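Local coordinates for pyruvate formate-lyase 2 (Archaeoglobus fulgidus, PDB 2F3O), which belongs to the glycyl radical enzymes and is probably a lyase, its substrate not being shown by the structure alone, at the interface of chains A and B and the interface of chains A and C. Coordinates in Å, arbitrary orientation; residue numbers count along the deposited sequence, not the author numbering. Chains: chain A/B/C, pyruvate formate-lyase 2.

Contact 1: the interface of chains A and B. Residues chain A 131, 495-496, 499-500, 503, 620; chain B 183, 186-188, 190, 193-194.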
# COMPACT_ATOMS: atom_id res chain seq x y z
N LEU A 131 -17.44 10.71 21.42
CA LEU A 131 -17.46 10.07 20.12
C LEU A 131 -18.56 9.04 20.00
O LEU A 131 -18.85 8.59 18.90
CB LEU A 131 -16.14 9.36 19.89
CG LEU A 131 -14.91 10.15 19.52
CD1 LEU A 131 -13.74 9.20 19.40
CD2 LEU A 131 -15.19 10.81 18.21
N VAL A 495 -20.68 -2.90 17.26
CA VAL A 495 -19.47 -2.80 16.46
C VAL A 495 -19.01 -1.36 16.37
O VAL A 495 -17.82 -1.12 16.48
CB VAL A 495 -19.51 -3.50 15.09
CG1 VAL A 495 -20.03 -4.93 15.23
CG2 VAL A 495 -20.27 -2.71 14.07
N ARG A 496 -19.93 -0.41 16.26
CA ARG A 496 -19.54 1.00 16.33
C ARG A 496 -18.91 1.31 17.69
O ARG A 496 -17.86 1.95 17.75
CB ARG A 496 -20.73 1.93 16.07
CG ARG A 496 -20.33 3.39 16.17
CD ARG A 496 -21.31 4.33 15.49
NE ARG A 496 -22.16 5.01 16.46
CZ ARG A 496 -23.41 4.67 16.70
NH1 ARG A 496 -24.10 5.32 17.62
NH2 ARG A 496 -23.97 3.66 16.04
N ASN A 499 -15.39 -0.33 18.34
CA ASN A 499 -14.38 0.28 17.50
C ASN A 499 -13.93 1.61 18.03
O ASN A 499 -12.73 1.92 18.04
CB ASN A 499 -14.87 0.38 16.08
CG ASN A 499 -14.75 -0.93 15.34
OD1 ASN A 499 -13.98 -1.79 15.75
ND2 ASN A 499 -15.50 -1.10 14.25
N VAL A 500 -14.88 2.40 18.53
CA VAL A 500 -14.52 3.65 19.16
C VAL A 500 -13.64 3.36 20.37
O VAL A 500 -12.59 3.95 20.53
CB VAL A 500 -15.75 4.49 19.55
CG1 VAL A 500 -15.34 5.70 20.38
CG2 VAL A 500 -16.49 4.96 18.32
N TYR A 503 -10.02 2.29 19.35
CA TYR A 503 -9.28 3.47 19.04
C TYR A 503 -8.90 4.17 20.36
O TYR A 503 -7.76 4.64 20.52
CB TYR A 503 -10.16 4.32 18.16
CG TYR A 503 -9.68 5.71 17.84
CD1 TYR A 503 -8.37 5.96 17.41
CD2 TYR A 503 -10.56 6.78 17.91
CE1 TYR A 503 -7.96 7.24 17.11
CE2 TYR A 503 -10.17 8.05 17.60
CZ TYR A 503 -8.88 8.29 17.20
OH TYR A 503 -8.52 9.60 16.90
N PHE A 620 -11.19 -1.76 14.19
CA PHE A 620 -10.25 -0.67 14.13
C PHE A 620 -8.85 -1.18 13.92
O PHE A 620 -8.05 -0.54 13.24
CB PHE A 620 -10.30 0.10 15.44
CG PHE A 620 -9.17 1.07 15.62
CD1 PHE A 620 -9.14 2.25 14.91
CD2 PHE A 620 -8.14 0.81 16.50
CE1 PHE A 620 -8.12 3.14 15.06
CE2 PHE A 620 -7.11 1.69 16.65
CZ PHE A 620 -7.11 2.87 15.93
N GLU B 183 -20.18 6.00 10.28
CA GLU B 183 -21.03 5.27 11.20
C GLU B 183 -21.73 4.08 10.55
O GLU B 183 -21.93 3.07 11.20
CB GLU B 183 -22.06 6.20 11.78
CG GLU B 183 -21.48 7.09 12.82
CD GLU B 183 -22.30 8.33 13.02
OE1 GLU B 183 -23.34 8.46 12.33
OE2 GLU B 183 -21.91 9.16 13.85
N GLY B 186 -19.44 1.29 10.68
CA GLY B 186 -19.10 0.80 12.01
C GLY B 186 -17.93 1.48 12.67
O GLY B 186 -17.42 0.99 13.67
N VAL B 187 -17.52 2.62 12.11
CA VAL B 187 -16.41 3.45 12.59
C VAL B 187 -15.11 2.68 12.84
O VAL B 187 -14.55 2.74 13.91
CB VAL B 187 -16.82 4.32 13.81
CG1 VAL B 187 -15.77 5.39 14.13
CG2 VAL B 187 -18.13 5.01 13.53
N TYR B 188 -14.64 1.93 11.86
CA TYR B 188 -13.37 1.25 12.07
C TYR B 188 -12.24 2.23 11.81
O TYR B 188 -11.09 2.01 12.18
CB TYR B 188 -13.24 -0.01 11.22
CG TYR B 188 -13.29 0.19 9.72
CD1 TYR B 188 -14.51 0.29 9.06
CD2 TYR B 188 -12.13 0.24 8.96
CE1 TYR B 188 -14.59 0.47 7.72
CE2 TYR B 188 -12.18 0.42 7.59
CZ TYR B 188 -13.43 0.53 6.97
OH TYR B 188 -13.53 0.71 5.60
N GLY B 190 -11.47 5.18 13.05
CA GLY B 190 -11.60 6.14 14.13
C GLY B 190 -10.95 7.50 13.91
O GLY B 190 -11.55 8.53 14.24
N TYR B 193 -12.79 9.56 11.58
CA TYR B 193 -13.99 9.98 12.29
C TYR B 193 -13.78 11.19 13.22
O TYR B 193 -14.51 12.17 13.15
CB TYR B 193 -14.51 8.78 13.06
CG TYR B 193 -15.91 8.92 13.63
CD1 TYR B 193 -17.01 9.06 12.80
CD2 TYR B 193 -16.12 8.84 15.00
CE1 TYR B 193 -18.29 9.15 13.34
CE2 TYR B 193 -17.38 8.92 15.53
CZ TYR B 193 -18.46 9.08 14.70
OH TYR B 193 -19.70 9.17 15.26
N SER B 194 -12.75 11.13 14.06
CA SER B 194 -12.31 12.26 14.86
C SER B 194 -12.08 13.51 14.03
O SER B 194 -12.40 14.62 14.47
CB SER B 194 -10.98 11.92 15.55
OG SER B 194 -11.12 10.81 16.42
O HOH W 1 -8.43 2.07 11.52
O HOH W 2 -23.26 2.00 13.80
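Two copies of this glycyl radical enzyme meet here in the deposited assembly, where the turn B:Gly186 to B:Tyr188, joining helices 168-184 and 190-221, lies against helix 477-508 of chain A. The side-chain amide of A:Asn499 gives its ND2 to the backbone carbonyl B:Gly186 O at 2.9 Å, nearly straight (170° at H) and in the amide's own plane, though it approaches the carbonyl from above the plane of that group. Further along the helix A:Tyr503, CG anti to the backbone N (chi1 172°), lays one ring face against the backbone of B:Gly190, and its phenol OH and B:Ser194 OG share a hydrogen bond of 2.9 Å. A:Arg496 works mainly through its methylenes: CG, also anti to the backbone N (chi1 179°), meets B:Val187 CG2 at 3.8 Å, and CD touches B:Glu183 CG. The arginine and glutamate side chains lie side by side, pointing the same way, but charge does not meet charge. Instead the arginine bends at chi3, and its guanidinium holds water 2 in plane at its edge through NH2; this water also bonds B:Glu183 O. B:Tyr193 passes A:Leu131 in the opposite direction, its CD2 3.9 Å from A:Leu131 CD2. In the second shell, A:Phe620 N hydrogen-bonds A:Asn499 OD1 at 3.2 Å from above the carbonyl plane, probably helping to steady the amide. B:Tyr193 OH bonds the anti lone pair of B:Glu183 OE2 at 2.6 Å, which probably helps to hold both side chains.

Contact 2: the interface of chains A and B. Residues chain A 37-38, 41, 190, 193-194, 197; chain B 126-127, 130-131, 503.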
# COMPACT_ATOMS: atom_id res chain seq x y z
N GLU A 37 4.44 13.70 28.20
CA GLU A 37 5.33 12.83 27.43
C GLU A 37 4.48 11.96 26.51
O GLU A 37 3.27 11.85 26.73
CB GLU A 37 6.20 12.00 28.38
CG GLU A 37 7.30 12.79 29.01
CD GLU A 37 8.13 11.99 29.98
OE1 GLU A 37 8.40 10.80 29.71
OE2 GLU A 37 8.51 12.56 31.01
N PRO A 38 5.10 11.37 25.45
CA PRO A 38 4.43 10.43 24.56
C PRO A 38 3.79 9.30 25.35
O PRO A 38 4.49 8.62 26.09
CB PRO A 38 5.59 9.87 23.74
CG PRO A 38 6.59 10.91 23.73
CD PRO A 38 6.49 11.61 25.02
N ILE A 41 5.39 5.87 26.02
CA ILE A 41 6.54 5.97 26.89
C ILE A 41 6.03 6.14 28.33
O ILE A 41 6.55 5.52 29.25
CB ILE A 41 7.46 7.10 26.42
CG1 ILE A 41 8.16 6.69 25.15
CG2 ILE A 41 8.54 7.38 27.39
CD1 ILE A 41 9.02 7.78 24.59
N GLY A 190 8.44 8.44 13.65
CA GLY A 190 8.28 8.75 15.06
C GLY A 190 7.56 7.70 15.91
O GLY A 190 8.00 7.41 17.03
N TYR A 193 9.60 4.78 16.56
CA TYR A 193 10.61 5.22 17.51
C TYR A 193 10.12 5.23 18.98
O TYR A 193 10.76 4.66 19.85
CB TYR A 193 11.09 6.59 17.09
CG TYR A 193 12.34 7.09 17.77
CD1 TYR A 193 13.56 6.44 17.60
CD2 TYR A 193 12.32 8.25 18.53
CE1 TYR A 193 14.71 6.94 18.21
CE2 TYR A 193 13.45 8.75 19.12
CZ TYR A 193 14.64 8.09 18.96
OH TYR A 193 15.75 8.59 19.58
N SER A 194 8.97 5.84 19.22
CA SER A 194 8.29 5.77 20.51
C SER A 194 8.11 4.35 21.00
O SER A 194 8.24 4.07 22.19
CB SER A 194 6.91 6.40 20.39
OG SER A 194 6.98 7.77 20.03
N GLN A 197 11.47 2.84 22.05
CA GLN A 197 11.76 3.50 23.30
C GLN A 197 11.00 2.87 24.45
O GLN A 197 11.56 2.69 25.53
CB GLN A 197 11.42 4.98 23.26
CG GLN A 197 12.31 5.84 22.37
CD GLN A 197 13.79 5.84 22.72
OE1 GLN A 197 14.23 5.36 23.78
NE2 GLN A 197 14.57 6.41 21.81
N ALA B 126 7.17 19.55 25.70
CA ALA B 126 7.04 18.49 26.68
C ALA B 126 6.91 17.08 26.07
O ALA B 126 7.44 16.12 26.61
CB ALA B 126 5.87 18.77 27.59
N PHE B 127 6.22 16.98 24.93
CA PHE B 127 6.15 15.74 24.15
C PHE B 127 7.49 15.38 23.57
O PHE B 127 7.93 14.26 23.68
CB PHE B 127 5.13 15.85 23.01
CG PHE B 127 4.79 14.53 22.34
CD1 PHE B 127 3.63 13.86 22.67
CD2 PHE B 127 5.63 13.97 21.38
CE1 PHE B 127 3.31 12.67 22.06
CE2 PHE B 127 5.33 12.78 20.77
CZ PHE B 127 4.17 12.13 21.11
N PRO B 130 11.50 13.97 25.96
CA PRO B 130 12.13 12.71 26.33
C PRO B 130 12.69 11.97 25.12
O PRO B 130 13.51 11.07 25.28
CB PRO B 130 10.99 11.92 26.96
CG PRO B 130 9.80 12.48 26.38
CD PRO B 130 10.04 13.91 26.21
N LEU B 131 12.30 12.41 23.92
CA LEU B 131 12.61 11.75 22.68
C LEU B 131 13.79 12.36 21.98
O LEU B 131 14.32 11.77 21.04
CB LEU B 131 11.42 11.87 21.74
CG LEU B 131 10.21 10.99 21.94
CD1 LEU B 131 9.17 11.35 20.90
CD2 LEU B 131 10.66 9.58 21.77
N TYR B 503 6.15 15.06 14.68
CA TYR B 503 5.38 14.04 15.31
C TYR B 503 4.71 14.65 16.56
O TYR B 503 3.53 14.40 16.82
CB TYR B 503 6.32 12.91 15.65
CG TYR B 503 5.78 11.80 16.49
CD1 TYR B 503 4.56 11.19 16.21
CD2 TYR B 503 6.54 11.30 17.55
CE1 TYR B 503 4.10 10.15 16.99
CE2 TYR B 503 6.09 10.26 18.32
CZ TYR B 503 4.87 9.68 18.05
OH TYR B 503 4.46 8.64 18.86
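The hydroxyl A:Ser194 OG is gripped by two hydrogen bonds, one across the two-fold A-B interface of the deposited assembly to the phenol B:Tyr503 OH and one within its own helix, 190-221. The inner bond runs to the backbone carbonyl A:Gly190 O at 3.2 Å, one turn earlier, with the hydroxyl above the carbonyl plane. OG lies anti to the carbonyl carbon (chi1 -61°), which sets it beside that turn while it still faces the phenol. Around this polar pair the contact is apolar. A:Pro38, just before helix 39-53, crosses obliquely over one face of B:Phe127 in a CH-pi contact, its CG offset toward the rim and 3.8 Å from the ring centroid, while its CA approaches B:Phe127 CE1 at 3.5 Å. B:Phe127 has CG anti to its backbone N (chi1 -168°), and the ring edge turns in plane toward B:Tyr503 CE2. An alanine here would remove the flat ring under A:Pro38 and beside B:Tyr503, and would probably loosen the packing of both. A:Pro38 also meets B:Pro130 tip to tip, CD to CG at 3.7 Å, and the methylene A:Glu37 CG crosses the same proline ring. B:Leu131, in the 3-10 helix 129-131, splits its branches: CD1 goes to A:Pro38 CG at 3.8 Å, and CD2 turns toward helices 39-53 and 190-221, where A:Gln197 CG flanks it. The end methyl A:Ile41 CD1 crosses the leucine obliquely and meets B:Leu131 CD2 at 3.7 Å.

Contact 3: the interface of chains A and C. Residues chain A 342-345, 415, 419; chain C 161, 165, 280-281, 284.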
# COMPACT_ATOMS: atom_id res chain seq x y z
N ILE A 342 0.48 -29.26 13.87
CA ILE A 342 0.05 -28.64 12.60
C ILE A 342 -0.11 -29.64 11.43
O ILE A 342 -0.31 -29.24 10.28
CB ILE A 342 1.01 -27.52 12.19
CG1 ILE A 342 2.42 -28.08 11.98
CG2 ILE A 342 1.04 -26.41 13.24
CD1 ILE A 342 3.29 -27.16 11.23
N TYR A 343 -0.02 -30.93 11.75
CA TYR A 343 -0.22 -31.99 10.77
C TYR A 343 -1.43 -32.85 11.10
O TYR A 343 -1.95 -33.56 10.23
CB TYR A 343 1.03 -32.83 10.66
CG TYR A 343 2.14 -32.07 10.04
CD1 TYR A 343 2.18 -31.87 8.66
CD2 TYR A 343 3.15 -31.51 10.81
CE1 TYR A 343 3.21 -31.15 8.07
CE2 TYR A 343 4.18 -30.79 10.23
CZ TYR A 343 4.21 -30.61 8.87
OH TYR A 343 5.23 -29.91 8.28
N GLY A 344 -1.90 -32.78 12.33
CA GLY A 344 -3.06 -33.54 12.71
C GLY A 344 -2.69 -34.66 13.63
O GLY A 344 -3.56 -35.30 14.22
N ASN A 345 -1.39 -34.92 13.76
CA ASN A 345 -0.88 -35.90 14.72
C ASN A 345 -1.22 -35.51 16.14
O ASN A 345 -1.31 -34.34 16.45
CB ASN A 345 0.62 -36.03 14.60
CG ASN A 345 1.05 -36.44 13.23
OD1 ASN A 345 0.53 -37.42 12.68
ND2 ASN A 345 1.98 -35.70 12.65
N ASP A 415 -4.28 -22.81 7.77
CA ASP A 415 -4.26 -24.19 8.21
C ASP A 415 -3.50 -24.42 9.50
O ASP A 415 -4.09 -24.78 10.53
CB ASP A 415 -3.57 -25.01 7.15
CG ASP A 415 -4.53 -25.56 6.18
OD1 ASP A 415 -4.09 -26.30 5.26
OD2 ASP A 415 -5.74 -25.25 6.35
N LEU A 419 -4.81 -25.26 13.32
CA LEU A 419 -4.41 -26.50 13.99
C LEU A 419 -3.69 -26.21 15.31
O LEU A 419 -3.97 -26.85 16.31
CB LEU A 419 -3.49 -27.34 13.10
CG LEU A 419 -4.01 -28.47 12.19
CD1 LEU A 419 -5.40 -28.99 12.60
CD2 LEU A 419 -4.01 -28.06 10.74
N PRO C 161 0.24 -31.23 2.58
CA PRO C 161 -0.84 -31.06 3.55
C PRO C 161 -1.93 -30.02 3.22
O PRO C 161 -3.06 -30.19 3.66
CB PRO C 161 -0.11 -30.71 4.85
CG PRO C 161 1.21 -30.31 4.47
CD PRO C 161 1.55 -30.99 3.21
N ARG C 165 -5.95 -31.57 2.56
CA ARG C 165 -7.05 -31.04 3.38
C ARG C 165 -8.16 -30.42 2.53
O ARG C 165 -9.17 -29.95 3.05
CB ARG C 165 -6.52 -30.03 4.40
CG ARG C 165 -5.80 -30.69 5.55
CD ARG C 165 -5.33 -29.70 6.62
NE ARG C 165 -4.16 -28.91 6.19
CZ ARG C 165 -2.95 -28.91 6.77
NH1 ARG C 165 -2.72 -29.66 7.85
NH2 ARG C 165 -1.99 -28.14 6.28
N GLN C 280 5.67 -36.62 8.40
CA GLN C 280 4.84 -35.88 9.31
C GLN C 280 3.37 -35.89 8.89
O GLN C 280 2.46 -35.98 9.72
CB GLN C 280 5.36 -34.45 9.41
CG GLN C 280 6.78 -34.39 9.81
CD GLN C 280 7.02 -35.03 11.16
OE1 GLN C 280 6.31 -34.75 12.13
NE2 GLN C 280 8.04 -35.87 11.24
N TYR C 281 3.14 -35.80 7.58
CA TYR C 281 1.80 -35.58 7.07
C TYR C 281 1.07 -36.84 6.57
O TYR C 281 -0.14 -36.82 6.33
CB TYR C 281 1.79 -34.44 6.03
CG TYR C 281 2.49 -34.69 4.71
CD1 TYR C 281 2.07 -35.70 3.85
CD2 TYR C 281 3.51 -33.87 4.29
CE1 TYR C 281 2.68 -35.91 2.63
CE2 TYR C 281 4.13 -34.07 3.06
CZ TYR C 281 3.70 -35.10 2.24
OH TYR C 281 4.30 -35.33 1.03
N PRO C 284 -0.96 -39.19 10.20
CA PRO C 284 -2.35 -39.38 10.62
C PRO C 284 -3.09 -40.55 9.95
O PRO C 284 -3.84 -41.26 10.62
CB PRO C 284 -3.02 -38.05 10.26
CG PRO C 284 -1.91 -37.06 10.31
CD PRO C 284 -0.75 -37.80 9.72
O HOH W 3 0.56 -28.11 7.71
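C:Arg165 starts with CG anti to the carbonyl carbon (chi1 -75°), runs extended through chi2 and bends at chi3 (-74°), bringing its guanidinium tip to tip with A:Asp415. C:Arg165 NE forms a salt bridge and a bent hydrogen bond to the carboxylate oxygen A:Asp415 OD1 at 2.8 Å. OD1 is tilted out of the guanidinium plane and met from above the carboxylate; with the planes 77° apart, this is not a flat two-pronged pairing. C:Arg165 NH2 adds a weak bond to the same oxygen and shares a nearly straight one with water 3 at 2.9 Å, which also bonds the carbonyl A:Ile342 O. A:Leu419 CD2 approaches C:Arg165 NH1 at 3.5 Å. A:Tyr343 is crossed obliquely by C:Gln280, whose CB sits over the centre of the ring face, 3.8 Å from its centroid. At the rim, A:Tyr343 CD1 meets C:Tyr281 CB at 3.7 Å. A:Asn345 ND2 bonds the backbone carbonyl C:Gln280 O at 3.0 Å, in the carbonyl plane on a lone pair, while the A:Asn345 side chain crosses C:Pro284 at about a right angle. In this part of the two-fold A-C interface of the deposited assembly, which may not be biological, loop 342-345 and helix 415-419 of chain A face helices 160-164, 278-281 and 283-289 of chain C.

Contacts 1 and 2 belong to one two-fold A-B interface, their C-alpha centres about 25 Å apart. With the chains exchanged they share Leu131, Gly190, Tyr193, Ser194 and Tyr503, so the start of helix 190-221 and helix 477-508 serve both; contact 1 extends toward the 186-188 turn and contact 2 toward Pro38 and Phe127. Contact 3 uses different residues on the A-C interface, centred about 39 Å from contact 1 and 46 Å from contact 2. Chain A thus meets two partners through separate surfaces, consistent with the four-copy deposited assembly, although the structure alone does not prove a tetramer in solution.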